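Local coordinates for putative lipoprotein (PDB 3QNK) that probably binds glycans at the outer membrane of Bacteroides fragilis, as a SusD-like lipoprotein of a nutrient-uptake system, at residues A184-S189 and A392-N397; E199-S204 and A399-E404. All blocks are in the same frame, centred on the assembly; numbering follows the deposited sequence.

Contact 1. Residues A184-S189 and A392-N397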
ATOM      1  N   ALA B 184      15.698 -22.648  -7.474  1.00 57.96           N
ATOM      2  CA  ALA B 184      16.706 -21.632  -7.785  1.00 57.57           C
ATOM      3  C   ALA B 184      17.204 -21.782  -9.228  1.00 63.65           C
ATOM      4  O   ALA B 184      17.241 -20.789  -9.950  1.00 64.48           O
ATOM      5  CB  ALA B 184      17.860 -21.714  -6.810  1.00 59.01           C
ATOM      6  N   TYR B 185      17.521 -23.019  -9.669  1.00 59.02           N
ATOM      7  CA  TYR B 185      17.977 -23.266 -11.037  1.00 56.67           C
ATOM      8  C   TYR B 185      16.871 -22.966 -12.035  1.00 58.94           C
ATOM      9  O   TYR B 185      17.138 -22.347 -13.074  1.00 60.28           O
ATOM     10  CB  TYR B 185      18.480 -24.705 -11.207  1.00 57.68           C
ATOM     11  CG  TYR B 185      19.944 -24.900 -10.867  1.00 59.54           C
ATOM     12  CD1 TYR B 185      20.946 -24.313 -11.638  1.00 60.70           C
ATOM     13  CD2 TYR B 185      20.334 -25.754  -9.830  1.00 61.69           C
ATOM     14  CE1 TYR B 185      22.294 -24.494 -11.330  1.00 62.88           C
ATOM     15  CE2 TYR B 185      21.683 -25.978  -9.538  1.00 63.29           C
ATOM     16  CZ  TYR B 185      22.661 -25.346 -10.292  1.00 70.25           C
ATOM     17  OH  TYR B 185      23.992 -25.553 -10.001  1.00 70.40           O
ATOM     18  N   ALA B 186      15.627 -23.378 -11.715  1.00 52.12           N
ATOM     19  CA  ALA B 186      14.462 -23.122 -12.558  1.00 49.64           C
ATOM     20  C   ALA B 186      14.223 -21.603 -12.710  1.00 52.51           C
ATOM     21  O   ALA B 186      14.036 -21.150 -13.839  1.00 51.98           O
ATOM     22  CB  ALA B 186      13.234 -23.809 -11.994  1.00 50.11           C
ATOM     23  N   LEU B 187      14.317 -20.812 -11.614  1.00 48.77           N
ATOM     24  CA  LEU B 187      14.134 -19.369 -11.737  1.00 48.17           C
ATOM     25  C   LEU B 187      15.273 -18.780 -12.537  1.00 53.15           C
ATOM     26  O   LEU B 187      15.005 -17.950 -13.409  1.00 55.71           O
ATOM     27  CB  LEU B 187      13.974 -18.648 -10.378  1.00 48.77           C
ATOM     28  CG  LEU B 187      13.514 -17.147 -10.406  1.00 52.08           C
ATOM     29  CD1 LEU B 187      12.220 -16.954 -11.158  1.00 50.00           C
ATOM     30  CD2 LEU B 187      13.376 -16.572  -9.008  1.00 54.19           C
ATOM     31  N   LYS B 188      16.513 -19.271 -12.322  1.00 47.08           N
ATOM     32  CA  LYS B 188      17.722 -18.835 -13.017  1.00 46.75           C
ATOM     33  C   LYS B 188      17.527 -18.949 -14.521  1.00 54.10           C
ATOM     34  O   LYS B 188      17.733 -17.955 -15.222  1.00 53.66           O
ATOM     35  CB  LYS B 188      18.950 -19.648 -12.551  1.00 50.84           C
ATOM     36  CG  LYS B 188      20.298 -18.947 -12.678  1.00 54.36           C
ATOM     37  CD  LYS B 188      21.435 -19.606 -11.889  1.00 48.01           C
ATOM     38  CE  LYS B 188      22.774 -19.504 -12.614  1.00 64.93           C
ATOM     39  NZ  LYS B 188      23.093 -20.702 -13.465  1.00 87.21           N
ATOM     40  N   SER B 189      17.042 -20.123 -15.014  1.00 52.53           N
ATOM     41  CA  SER B 189      16.821 -20.365 -16.452  1.00 51.37           C
ATOM     42  C   SER B 189      15.833 -19.349 -17.061  1.00 57.24           C
ATOM     43  O   SER B 189      16.079 -18.900 -18.182  1.00 58.14           O
ATOM     44  CB  SER B 189      16.345 -21.794 -16.714  1.00 51.85           C
ATOM     45  OG  SER B 189      14.997 -22.040 -16.345  1.00 54.30           O
ATOM     46  N   ALA B 392       7.514 -28.272 -16.747  1.00 48.36           N
ATOM     47  CA  ALA B 392       7.233 -28.006 -18.161  1.00 47.01           C
ATOM     48  C   ALA B 392       8.048 -26.827 -18.724  1.00 52.49           C
ATOM     49  O   ALA B 392       8.457 -26.869 -19.887  1.00 52.66           O
ATOM     50  CB  ALA B 392       5.758 -27.736 -18.354  1.00 46.90           C
ATOM     51  N   GLU B 393       8.302 -25.790 -17.890  1.00 48.44           N
ATOM     52  CA  GLU B 393       9.039 -24.600 -18.287  1.00 47.04           C
ATOM     53  C   GLU B 393      10.491 -24.898 -18.621  1.00 54.64           C
ATOM     54  O   GLU B 393      11.046 -24.253 -19.516  1.00 55.87           O
ATOM     55  CB  GLU B 393       8.983 -23.558 -17.185  1.00 47.42           C
ATOM     56  CG  GLU B 393       8.953 -22.157 -17.740  1.00 57.27           C
ATOM     57  CD  GLU B 393       9.016 -21.069 -16.693  1.00 75.76           C
ATOM     58  OE1 GLU B 393       8.138 -21.046 -15.791  1.00 51.97           O
ATOM     59  OE2 GLU B 393       9.944 -20.230 -16.791  1.00 64.40           O
ATOM     60  N   ILE B 394      11.123 -25.854 -17.897  1.00 50.86           N
ATOM     61  CA  ILE B 394      12.514 -26.230 -18.126  1.00 51.40           C
ATOM     62  C   ILE B 394      12.663 -26.627 -19.596  1.00 55.94           C
ATOM     63  O   ILE B 394      13.506 -26.072 -20.289  1.00 56.69           O
ATOM     64  CB  ILE B 394      12.950 -27.344 -17.139  1.00 56.10           C
ATOM     65  CG1 ILE B 394      12.698 -26.927 -15.668  1.00 57.31           C
ATOM     66  CG2 ILE B 394      14.378 -27.840 -17.364  1.00 55.72           C
ATOM     67  CD1 ILE B 394      13.303 -25.598 -15.207  1.00 51.97           C
ATOM     68  N   TYR B 395      11.759 -27.474 -20.092  1.00 51.76           N
ATOM     69  CA  TYR B 395      11.772 -27.953 -21.463  1.00 50.98           C
ATOM     70  C   TYR B 395      11.623 -26.825 -22.482  1.00 52.62           C
ATOM     71  O   TYR B 395      12.372 -26.788 -23.469  1.00 53.08           O
ATOM     72  CB  TYR B 395      10.666 -28.981 -21.661  1.00 51.67           C
ATOM     73  CG  TYR B 395      10.918 -30.264 -20.909  1.00 54.25           C
ATOM     74  CD1 TYR B 395      11.760 -31.242 -21.425  1.00 56.62           C
ATOM     75  CD2 TYR B 395      10.313 -30.506 -19.677  1.00 55.20           C
ATOM     76  CE1 TYR B 395      12.002 -32.422 -20.737  1.00 58.29           C
ATOM     77  CE2 TYR B 395      10.549 -31.688 -18.976  1.00 56.94           C
ATOM     78  CZ  TYR B 395      11.399 -32.643 -19.511  1.00 63.99           C
ATOM     79  OH  TYR B 395      11.642 -33.831 -18.871  1.00 63.04           O
ATOM     80  N   LEU B 396      10.689 -25.902 -22.233  1.00 45.87           N
ATOM     81  CA  LEU B 396      10.388 -24.801 -23.146  1.00 43.51           C
ATOM     82  C   LEU B 396      11.460 -23.700 -23.113  1.00 48.50           C
ATOM     83  O   LEU B 396      11.794 -23.180 -24.169  1.00 47.43           O
ATOM     84  CB  LEU B 396       8.982 -24.243 -22.869  1.00 42.33           C
ATOM     85  CG  LEU B 396       7.838 -25.169 -23.330  1.00 46.12           C
ATOM     86  CD1 LEU B 396       6.500 -24.684 -22.872  1.00 44.92           C
ATOM     87  CD2 LEU B 396       7.819 -25.313 -24.821  1.00 47.81           C
ATOM     88  N   ASN B 397      12.060 -23.411 -21.940  1.00 47.49           N
ATOM     89  CA  ASN B 397      13.179 -22.472 -21.823  1.00 48.10           C
ATOM     90  C   ASN B 397      14.392 -23.034 -22.551  1.00 54.11           C
ATOM     91  O   ASN B 397      15.088 -22.305 -23.248  1.00 55.66           O
ATOM     92  CB  ASN B 397      13.526 -22.211 -20.349  1.00 48.36           C
ATOM     93  CG  ASN B 397      12.459 -21.481 -19.565  1.00 57.30           C
ATOM     94  OD1 ASN B 397      11.456 -21.023 -20.101  1.00 45.63           O
ATOM     95  ND2 ASN B 397      12.669 -21.340 -18.270  1.00 50.46           N
TER
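A186 and S189, on one face of helix 181-194, meet I394 and N397 of helix 391-405 inside the alpha-alpha superhelix, the helical scaffold characteristic of SusD-like proteins. The two short segments run in roughly the same direction, 36° apart, with axes 10.1 Å from each other at closest approach; I394 and N397 reach across to the small A186 and S189.

A186 comes first. Its methyl CB receives the far end of I394, with CD1 of I394 3.7 Å away. The I394 chain gets there by folding: CG1 stands beside the backbone N (chi1 -55°) and the second torsion turns CD1 toward the alanine. The I394 side chain also touches V208 and Y209, which brings helix 198-209 into the same apolar patch.

One turn on, S189 supplies the polar half. Its OG lies between the backbone N and the carbonyl carbon (chi1 74°) and bonds back to O of A186, 2.8 Å away in the same helix. That bond uses the hydroxyl hydrogen, and OG is then the acceptor for the amide of N397. The other N-H of N397 ND2 goes to OE2 of E393, one turn earlier on its own helix, while OD1 takes a bond from R443. With both ends of the amide engaged, its rotation is fixed and this buried group is well supplied with partners; E393 in turn forms a salt bridge with R190. The crossing bond, from N397 ND2 to S189 OG, measures 3.1 Å and lies almost exactly in the amide plane.

Contact 2. Residues E199-S204 and A399-E404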
ATOM      1  N   GLU B 199      23.172 -19.584 -23.840  1.00 54.63           N
ATOM      2  CA  GLU B 199      24.156 -20.622 -23.462  1.00 53.86           C
ATOM      3  C   GLU B 199      23.994 -20.974 -21.970  1.00 59.08           C
ATOM      4  O   GLU B 199      24.068 -22.155 -21.610  1.00 60.61           O
ATOM      5  CB  GLU B 199      25.593 -20.208 -23.801  1.00 55.12           C
ATOM      6  N   ASP B 200      23.649 -19.963 -21.135  1.00 55.04           N
ATOM      7  CA  ASP B 200      23.424 -20.128 -19.696  1.00 55.46           C
ATOM      8  C   ASP B 200      22.120 -20.861 -19.387  1.00 60.04           C
ATOM      9  O   ASP B 200      22.133 -21.715 -18.501  1.00 60.70           O
ATOM     10  CB  ASP B 200      23.447 -18.779 -18.969  1.00 57.27           C
ATOM     11  CG  ASP B 200      24.797 -18.088 -18.977  1.00 77.59           C
ATOM     12  OD1 ASP B 200      25.777 -18.665 -18.419  1.00 79.15           O
ATOM     13  OD2 ASP B 200      24.887 -16.984 -19.551  1.00 88.56           O
ATOM     14  N   VAL B 201      21.002 -20.541 -20.105  1.00 55.64           N
ATOM     15  CA  VAL B 201      19.687 -21.183 -19.938  1.00 54.59           C
ATOM     16  C   VAL B 201      19.819 -22.704 -20.021  1.00 58.34           C
ATOM     17  O   VAL B 201      19.331 -23.399 -19.131  1.00 58.26           O
ATOM     18  CB  VAL B 201      18.647 -20.690 -20.972  1.00 58.45           C
ATOM     19  CG1 VAL B 201      17.302 -21.391 -20.794  1.00 57.91           C
ATOM     20  CG2 VAL B 201      18.458 -19.190 -20.901  1.00 57.80           C
ATOM     21  N   ILE B 202      20.504 -23.198 -21.088  1.00 53.03           N
ATOM     22  CA  ILE B 202      20.741 -24.604 -21.390  1.00 51.83           C
ATOM     23  C   ILE B 202      21.440 -25.307 -20.211  1.00 56.31           C
ATOM     24  O   ILE B 202      21.054 -26.428 -19.855  1.00 56.31           O
ATOM     25  CB  ILE B 202      21.544 -24.740 -22.717  1.00 54.57           C
ATOM     26  CG1 ILE B 202      20.743 -24.145 -23.890  1.00 52.81           C
ATOM     27  CG2 ILE B 202      21.923 -26.221 -22.984  1.00 55.96           C
ATOM     28  CD1 ILE B 202      21.527 -23.793 -25.115  1.00 53.34           C
ATOM     29  N   LYS B 203      22.434 -24.633 -19.612  1.00 53.24           N
ATOM     30  CA  LYS B 203      23.211 -25.130 -18.484  1.00 53.60           C
ATOM     31  C   LYS B 203      22.323 -25.231 -17.246  1.00 60.38           C
ATOM     32  O   LYS B 203      22.343 -26.265 -16.567  1.00 63.08           O
ATOM     33  CB  LYS B 203      24.430 -24.242 -18.226  1.00 55.07           C
ATOM     34  CG  LYS B 203      25.541 -24.379 -19.278  1.00 66.32           C
ATOM     35  CD  LYS B 203      26.901 -23.868 -18.767  1.00 73.01           C
ATOM     36  CE  LYS B 203      27.727 -23.126 -19.794  1.00 76.31           C
ATOM     37  NZ  LYS B 203      27.761 -21.651 -19.535  1.00 87.91           N
ATOM     38  N   SER B 204      21.504 -24.190 -16.981  1.00 55.70           N
ATOM     39  CA  SER B 204      20.569 -24.166 -15.851  1.00 55.02           C
ATOM     40  C   SER B 204      19.509 -25.278 -15.962  1.00 59.48           C
ATOM     41  O   SER B 204      19.246 -25.969 -14.976  1.00 60.25           O
ATOM     42  CB  SER B 204      19.896 -22.810 -15.747  1.00 55.19           C
ATOM     43  OG  SER B 204      20.869 -21.852 -15.385  1.00 66.38           O
ATOM     44  N   ALA B 399      14.229 -25.378 -25.061  1.00 50.19           N
ATOM     45  CA  ALA B 399      13.893 -25.390 -26.490  1.00 49.86           C
ATOM     46  C   ALA B 399      14.175 -24.024 -27.128  1.00 53.88           C
ATOM     47  O   ALA B 399      14.823 -23.949 -28.179  1.00 56.13           O
ATOM     48  CB  ALA B 399      12.434 -25.768 -26.681  1.00 49.93           C
ATOM     49  N   GLU B 400      13.783 -22.951 -26.420  1.00 45.93           N
ATOM     50  CA  GLU B 400      13.950 -21.591 -26.845  1.00 44.92           C
ATOM     51  C   GLU B 400      15.430 -21.207 -26.963  1.00 55.44           C
ATOM     52  O   GLU B 400      15.828 -20.678 -28.013  1.00 59.47           O
ATOM     53  CB  GLU B 400      13.199 -20.651 -25.904  1.00 44.94           C
ATOM     54  CG  GLU B 400      13.029 -19.274 -26.504  1.00 52.43           C
ATOM     55  CD  GLU B 400      12.037 -18.317 -25.877  1.00 68.35           C
ATOM     56  OE1 GLU B 400      11.101 -18.778 -25.178  1.00 58.74           O
ATOM     57  OE2 GLU B 400      12.146 -17.107 -26.187  1.00 58.06           O
ATOM     58  N   ALA B 401      16.242 -21.465 -25.915  1.00 52.06           N
ATOM     59  CA  ALA B 401      17.672 -21.157 -25.893  1.00 52.52           C
ATOM     60  C   ALA B 401      18.434 -22.010 -26.891  1.00 58.14           C
ATOM     61  O   ALA B 401      19.330 -21.493 -27.554  1.00 59.27           O
ATOM     62  CB  ALA B 401      18.233 -21.363 -24.509  1.00 53.52           C
ATOM     63  N   ARG B 402      18.062 -23.292 -27.034  1.00 54.46           N
ATOM     64  CA  ARG B 402      18.722 -24.196 -27.976  1.00 55.31           C
ATOM     65  C   ARG B 402      18.536 -23.731 -29.383  1.00 61.34           C
ATOM     66  O   ARG B 402      19.519 -23.699 -30.125  1.00 63.21           O
ATOM     67  CB  ARG B 402      18.230 -25.627 -27.850  1.00 51.75           C
ATOM     68  CG  ARG B 402      18.961 -26.324 -26.768  1.00 57.58           C
ATOM     69  CD  ARG B 402      18.271 -27.576 -26.309  1.00 58.22           C
ATOM     70  NE  ARG B 402      18.909 -28.027 -25.081  1.00 54.37           N
ATOM     71  CZ  ARG B 402      19.939 -28.854 -25.037  1.00 66.29           C
ATOM     72  NH1 ARG B 402      20.415 -29.391 -26.155  1.00 44.54           N
ATOM     73  NH2 ARG B 402      20.500 -29.161 -23.871  1.00 52.44           N
ATOM     74  N   LEU B 403      17.316 -23.315 -29.752  1.00 56.00           N
ATOM     75  CA  LEU B 403      17.099 -22.835 -31.112  1.00 56.05           C
ATOM     76  C   LEU B 403      17.972 -21.612 -31.414  1.00 61.00           C
ATOM     77  O   LEU B 403      18.709 -21.628 -32.405  1.00 62.25           O
ATOM     78  CB  LEU B 403      15.625 -22.506 -31.387  1.00 54.96           C
ATOM     79  CG  LEU B 403      15.410 -22.057 -32.804  1.00 59.42           C
ATOM     80  CD1 LEU B 403      14.710 -23.082 -33.591  1.00 60.52           C
ATOM     81  CD2 LEU B 403      14.772 -20.725 -32.854  1.00 60.41           C
ATOM     82  N   GLU B 404      17.934 -20.583 -30.529  1.00 55.43           N
ATOM     83  CA  GLU B 404      18.706 -19.353 -30.701  1.00 54.75           C
ATOM     84  C   GLU B 404      20.217 -19.596 -30.756  1.00 60.39           C
ATOM     85  O   GLU B 404      20.940 -18.796 -31.330  1.00 61.72           O
ATOM     86  CB  GLU B 404      18.376 -18.355 -29.594  1.00 55.06           C
ATOM     87  CG  GLU B 404      16.922 -17.901 -29.547  1.00 58.92           C
ATOM     88  CD  GLU B 404      16.304 -17.360 -30.825  1.00 73.40           C
ATOM     89  OE1 GLU B 404      17.043 -16.886 -31.722  1.00 63.86           O
ATOM     90  OE2 GLU B 404      15.057 -17.404 -30.920  1.00 63.38           O
TER
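V201 and A401 meet where helix 198-209 crosses helix 391-405, with CB of V201 3.6 Å from CB of A401. The segment axes approach to 8.4 Å, a close distance that the small A401 permits. Beside CB, the CG1 branch of V201 also lies against the alanine methyl.

I202 comes in on the neighbouring side and divides its contacts. Its CG1 sits 3.8 Å from CB of A401, and CD1 reaches on to CG of R402. The other branch, CG2, anti to the backbone N, approaches the guanidinium obliquely, 3.4 Å from NH2 of R402. This is van der Waals packing of an isoleucine against an arginine; no hydrogen bond joins the two segments.

What places R402 lies in the next shell. Its chain is extended from CG to NE, and the head is held by two carboxylates: D398, one turn back on the same helix, pairs with NE, and D407 beyond the helix end pairs with NH1. Held at two nitrogens, the guanidinium offers I202 a fixed partner.

The contact joins helices of the superhelical scaffold that run in largely opposed directions, 139° apart. I202 also touches D398 and T405, V201 packs on E192 of helix 181-194, and the far flank of 399-404 is backed by helices 408-420 and 432-446.

Helix 391-405 carries one side of both contacts, and helices 181-194 and 198-209, successive in the chain, pack against consecutive parts of it: the first at 392-397, running in roughly the same direction, the second at 399-404 running largely against it. The centres of contact 1 and contact 2 are about 10 Å apart and the two adjoin directly. V201 bridges them, its CG1 lying 3.4 Å from O of N397 and its CG2 3.6 Å from O of S189. NZ of K188 and OG of S204, 3.2 Å apart, probably form a hydrogen bond. Contact 1 is buried; contact 2, its centre about 21 Å from the chain centre against about 14 Å for contact 1, is only partly buried.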